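Local coordinates for uncharacterized protein C4B3.07 (Schizosaccharomyces pombe, PDB 3QTM), which is required for correct translation termination, directly inhibits Ofd1 and promotes the stability of the N-terminal transcription factor domain of Sre1, at residues E248-L253 / S269-N274; D301-V306 / A310-Y315. All blocks are in the same frame, centred on the assembly; numbering follows the deposited sequence.

Contact 1 of 2, residues E248-L253 / S269-N274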
# COMPACT_ATOMS: atom_id res chain seq x y z
N GLU A 248 13.56 5.65 -11.16
CA GLU A 248 13.11 6.57 -12.21
C GLU A 248 13.18 8.02 -11.77
O GLU A 248 13.44 8.91 -12.58
CB GLU A 248 11.68 6.27 -12.64
CG GLU A 248 11.53 4.98 -13.39
CD GLU A 248 10.09 4.55 -13.46
OE1 GLU A 248 9.20 5.42 -13.29
OE2 GLU A 248 9.85 3.34 -13.66
N TYR A 249 12.93 8.26 -10.49
CA TYR A 249 13.03 9.60 -9.94
C TYR A 249 14.40 10.17 -10.28
O TYR A 249 14.52 11.31 -10.75
CB TYR A 249 12.83 9.55 -8.44
CG TYR A 249 13.19 10.83 -7.70
CD1 TYR A 249 12.33 11.93 -7.71
CD2 TYR A 249 14.36 10.91 -6.96
CE1 TYR A 249 12.65 13.09 -7.01
CE2 TYR A 249 14.69 12.06 -6.26
CZ TYR A 249 13.84 13.14 -6.29
OH TYR A 249 14.19 14.28 -5.58
N TYR A 250 15.42 9.36 -10.07
CA TYR A 250 16.79 9.79 -10.30
C TYR A 250 17.15 9.85 -11.77
O TYR A 250 17.82 10.78 -12.21
CB TYR A 250 17.75 8.90 -9.54
CG TYR A 250 17.75 9.16 -8.06
CD1 TYR A 250 18.20 10.38 -7.55
CD2 TYR A 250 17.31 8.20 -7.16
CE1 TYR A 250 18.21 10.62 -6.19
CE2 TYR A 250 17.32 8.43 -5.81
CZ TYR A 250 17.77 9.64 -5.32
OH TYR A 250 17.77 9.87 -3.96
N MSE A 251 16.70 8.86 -12.53
CA MSE A 251 16.99 8.82 -13.95
C MSE A 251 16.38 10.03 -14.63
O MSE A 251 16.96 10.61 -15.54
CB MSE A 251 16.48 7.53 -14.58
CG MSE A 251 17.16 6.28 -14.02
SE MSE A 251 16.61 4.61 -14.89
CE MSE A 251 14.75 4.50 -14.34
N ASP A 252 15.20 10.42 -14.17
CA ASP A 252 14.53 11.59 -14.72
C ASP A 252 15.31 12.86 -14.43
O ASP A 252 15.43 13.73 -15.29
CB ASP A 252 13.11 11.71 -14.19
CG ASP A 252 12.19 10.66 -14.78
OD1 ASP A 252 12.71 9.72 -15.44
OD2 ASP A 252 10.96 10.75 -14.57
N LEU A 253 15.85 12.97 -13.21
CA LEU A 253 16.68 14.11 -12.85
C LEU A 253 17.88 14.17 -13.77
O LEU A 253 18.25 15.23 -14.27
CB LEU A 253 17.16 14.00 -11.41
CG LEU A 253 16.09 14.22 -10.34
CD1 LEU A 253 16.70 14.15 -8.95
CD2 LEU A 253 15.43 15.56 -10.55
N SER A 269 21.45 3.81 -9.71
CA SER A 269 21.99 2.46 -9.83
C SER A 269 21.79 1.63 -8.56
O SER A 269 21.58 0.42 -8.64
CB SER A 269 23.47 2.50 -10.19
OG SER A 269 23.66 3.13 -11.45
N SER A 270 21.86 2.27 -7.41
CA SER A 270 21.59 1.57 -6.16
C SER A 270 20.15 1.08 -6.13
O SER A 270 19.86 -0.04 -5.70
CB SER A 270 21.84 2.47 -4.95
OG SER A 270 23.02 2.08 -4.29
N TRP A 271 19.24 1.93 -6.59
CA TRP A 271 17.83 1.55 -6.56
C TRP A 271 17.53 0.47 -7.59
O TRP A 271 16.75 -0.45 -7.32
CB TRP A 271 16.94 2.78 -6.73
CG TRP A 271 16.97 3.63 -5.51
CD1 TRP A 271 17.46 4.90 -5.40
CD2 TRP A 271 16.53 3.25 -4.21
NE1 TRP A 271 17.35 5.34 -4.10
CE2 TRP A 271 16.77 4.34 -3.35
CE3 TRP A 271 15.95 2.09 -3.68
CZ2 TRP A 271 16.44 4.31 -1.99
CZ3 TRP A 271 15.63 2.06 -2.33
CH2 TRP A 271 15.88 3.17 -1.50
N LEU A 272 18.17 0.55 -8.75
CA LEU A 272 17.98 -0.46 -9.78
C LEU A 272 18.49 -1.81 -9.30
O LEU A 272 17.85 -2.85 -9.51
CB LEU A 272 18.66 -0.05 -11.09
CG LEU A 272 17.97 1.11 -11.81
CD1 LEU A 272 18.77 1.61 -13.01
CD2 LEU A 272 16.56 0.72 -12.22
N ASN A 273 19.64 -1.80 -8.62
CA ASN A 273 20.17 -3.04 -8.05
C ASN A 273 19.37 -3.60 -6.87
O ASN A 273 19.30 -4.81 -6.70
CB ASN A 273 21.65 -2.86 -7.67
CG ASN A 273 22.57 -3.11 -8.85
OD1 ASN A 273 22.43 -4.11 -9.56
ND2 ASN A 273 23.50 -2.19 -9.07
N ASN A 274 18.79 -2.72 -6.06
CA ASN A 274 17.81 -3.13 -5.06
C ASN A 274 16.63 -3.83 -5.73
O ASN A 274 16.10 -4.83 -5.24
CB ASN A 274 17.30 -1.93 -4.27
CG ASN A 274 18.32 -1.41 -3.26
OD1 ASN A 274 19.14 -2.17 -2.74
ND2 ASN A 274 18.26 -0.11 -2.98
O HOH W 1 18.95 7.57 -2.98
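Y250 and W271 meet rim to rim. Their planes are almost parallel, 8° apart, yet neither ring lies over the other. The centroid of the Y250 ring is 5.6 Å from that of the five-membered ring of W271. The closest atoms are Y250 CE2 and W271 NE1, 3.5 Å apart, with the indole nitrogen at the tyrosine edge and near its plane. W271 CD1 sits beside the same carbon, 3.6 Å from Y250 CE2. Both side chains have CG anti to the carbonyl carbon (chi1 -74° in Y250, -71° in W271), which sends the two rings down the same side of the helix pair. One water joins their polar ends. It donates to Y250 OH at 2.8 Å and accepts from W271 NE1 at 3.0 Å. Y250 OH is also hydrogen-bonded to E204, so the phenol has a protein partner as well. The two helices, 229-254 and 262-285, are consecutive and form a helical hairpin in the C-terminal region, which belongs to the tetratricopeptide repeat clan. F246 extends the aromatic cluster: its ring stacks with W271 and also meets Y250. A second, looser touch is made by M251 and L272. The selenomethionine chain bends at chi3, and its SE atom lies 4.1 Å from L272 CD1. L272 also packs on D301 and L302 of helix 292-305.

Contact 2 of 2, residues D301-V306 / A310-Y315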
# COMPACT_ATOMS: atom_id res chain seq x y z
N ASP A 301 17.77 -0.66 -18.02
CA ASP A 301 17.89 0.62 -17.32
C ASP A 301 19.30 0.80 -16.73
O ASP A 301 19.88 1.88 -16.79
CB ASP A 301 16.85 0.71 -16.20
CG ASP A 301 15.44 1.00 -16.73
OD1 ASP A 301 15.32 1.57 -17.84
OD2 ASP A 301 14.46 0.66 -16.03
N LEU A 302 19.84 -0.26 -16.15
CA LEU A 302 21.22 -0.23 -15.67
C LEU A 302 22.20 0.07 -16.82
O LEU A 302 23.10 0.90 -16.67
CB LEU A 302 21.57 -1.55 -15.00
CG LEU A 302 21.03 -1.63 -13.57
CD1 LEU A 302 21.01 -3.06 -13.04
CD2 LEU A 302 21.84 -0.71 -12.66
N ALA A 303 22.01 -0.59 -17.95
CA ALA A 303 22.91 -0.43 -19.09
C ALA A 303 22.86 0.99 -19.64
O ALA A 303 23.87 1.52 -20.12
CB ALA A 303 22.55 -1.42 -20.18
N GLN A 304 21.69 1.60 -19.57
CA GLN A 304 21.48 2.91 -20.19
C GLN A 304 22.27 4.02 -19.50
O GLN A 304 22.73 4.97 -20.14
CB GLN A 304 19.99 3.25 -20.19
CG GLN A 304 19.67 4.66 -20.63
CD GLN A 304 18.19 4.98 -20.50
OE1 GLN A 304 17.34 4.32 -21.11
NE2 GLN A 304 17.87 6.00 -19.71
N ILE A 305 22.45 3.90 -18.19
CA ILE A 305 23.00 5.00 -17.40
C ILE A 305 24.42 4.75 -16.90
O ILE A 305 25.11 5.69 -16.50
CB ILE A 305 22.09 5.31 -16.19
CG1 ILE A 305 22.10 4.15 -15.19
CG2 ILE A 305 20.68 5.62 -16.65
CD1 ILE A 305 21.64 4.53 -13.81
N VAL A 306 24.84 3.49 -16.89
CA VAL A 306 26.14 3.15 -16.32
C VAL A 306 27.26 3.83 -17.12
O VAL A 306 27.19 3.94 -18.34
CB VAL A 306 26.34 1.62 -16.25
CG1 VAL A 306 26.67 1.06 -17.62
CG2 VAL A 306 27.42 1.27 -15.22
N ALA A 310 32.45 -1.83 -19.44
CA ALA A 310 32.54 -3.21 -18.99
C ALA A 310 31.24 -3.62 -18.31
O ALA A 310 30.67 -4.68 -18.59
CB ALA A 310 33.72 -3.41 -18.05
N SER A 311 30.76 -2.76 -17.42
CA SER A 311 29.50 -2.99 -16.75
C SER A 311 28.34 -2.96 -17.74
O SER A 311 27.46 -3.83 -17.71
CB SER A 311 29.30 -1.96 -15.64
OG SER A 311 30.23 -2.20 -14.59
N GLN A 312 28.35 -1.98 -18.64
CA GLN A 312 27.28 -1.88 -19.61
C GLN A 312 27.17 -3.17 -20.41
O GLN A 312 26.07 -3.70 -20.62
CB GLN A 312 27.51 -0.70 -20.54
CG GLN A 312 26.33 -0.45 -21.47
CD GLN A 312 26.67 0.54 -22.57
OE1 GLN A 312 27.75 0.47 -23.16
NE2 GLN A 312 25.75 1.45 -22.85
N ASP A 313 28.32 -3.69 -20.84
CA ASP A 313 28.36 -4.97 -21.55
C ASP A 313 27.70 -6.07 -20.75
O ASP A 313 26.92 -6.87 -21.28
CB ASP A 313 29.81 -5.37 -21.87
CG ASP A 313 30.40 -4.60 -23.05
OD1 ASP A 313 29.72 -3.70 -23.59
OD2 ASP A 313 31.56 -4.90 -23.43
N ASN A 314 28.04 -6.15 -19.46
CA ASN A 314 27.45 -7.15 -18.57
C ASN A 314 25.92 -7.05 -18.52
O ASN A 314 25.21 -8.05 -18.73
CB ASN A 314 28.03 -7.04 -17.16
CG ASN A 314 29.48 -7.46 -17.09
OD1 ASN A 314 29.96 -8.25 -17.91
ND2 ASN A 314 30.20 -6.94 -16.11
N TYR A 315 25.41 -5.85 -18.25
CA TYR A 315 23.98 -5.63 -18.16
C TYR A 315 23.25 -6.07 -19.43
O TYR A 315 22.24 -6.77 -19.36
CB TYR A 315 23.68 -4.15 -17.87
CG TYR A 315 24.24 -3.63 -16.56
CD1 TYR A 315 24.22 -4.42 -15.41
CD2 TYR A 315 24.76 -2.34 -16.47
CE1 TYR A 315 24.72 -3.94 -14.20
CE2 TYR A 315 25.25 -1.85 -15.26
CZ TYR A 315 25.24 -2.66 -14.13
OH TYR A 315 25.73 -2.18 -12.93
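The Y315 ring fits against L302, A303 and V306. L302 CB is the bump under one face. It lies 3.6 Å from the ring centroid and only 10° off the normal, a clear CH-pi contact. The L302 methyls reach past the centre, CD1 toward Y315 CE1 and CD2 toward the hydroxyl end. V306 closes the rim: its CB lies in the ring plane, 3.8 Å from Y315 CE2. The opposite face has S311 O of its own helix above it, offset toward the rim. The short A303 side chain probably allows the close approach; its CB meets Y315 CB at 3.8 Å. Beyond it, V306 CG1 presses on Q312 CB at 3.5 Å, while CG2 reaches S311 CB. With chi1 at 77°, V306 can set one methyl on each of these neighbours. Q312 holds CG opposite its backbone N, and the extended chain brings NE2 to A303 O in a weak hydrogen bond of 3.3 Å. Were Y315 an alanine, L302 CB and V306 CB would probably lose the ring they rest on, and a gap would open beside them. Helices 292-305 and 309-328 form an antiparallel hairpin; the axes of the segments 301-305 and 310-315 approach to 8.3 Å, at 157°. L302 and I305 also touch helix 262-285, so helix 292-305 packs against both its chain neighbours.

The two contacts follow one another in the chain, and their centres are about 13 Å apart. Contact 1 joins helices 229-254 and 262-285. Contact 2 joins helices 292-305 and 309-328. Helices 262-285 and 292-305 are consecutive, and they touch directly: L272 CB packs on L302 CD2 at 3.6 Å, and S269 OG on I305 CD1 at 3.4 Å. L272 and L302 each serve their own contact and this junction. The four helices therefore pack in sequence order, as in the stacked helical hairpins of tetratricopeptide repeat proteins. Both contacts lie within the C-terminal family region, on the same side of the chain's centre, with contact 2 farther out.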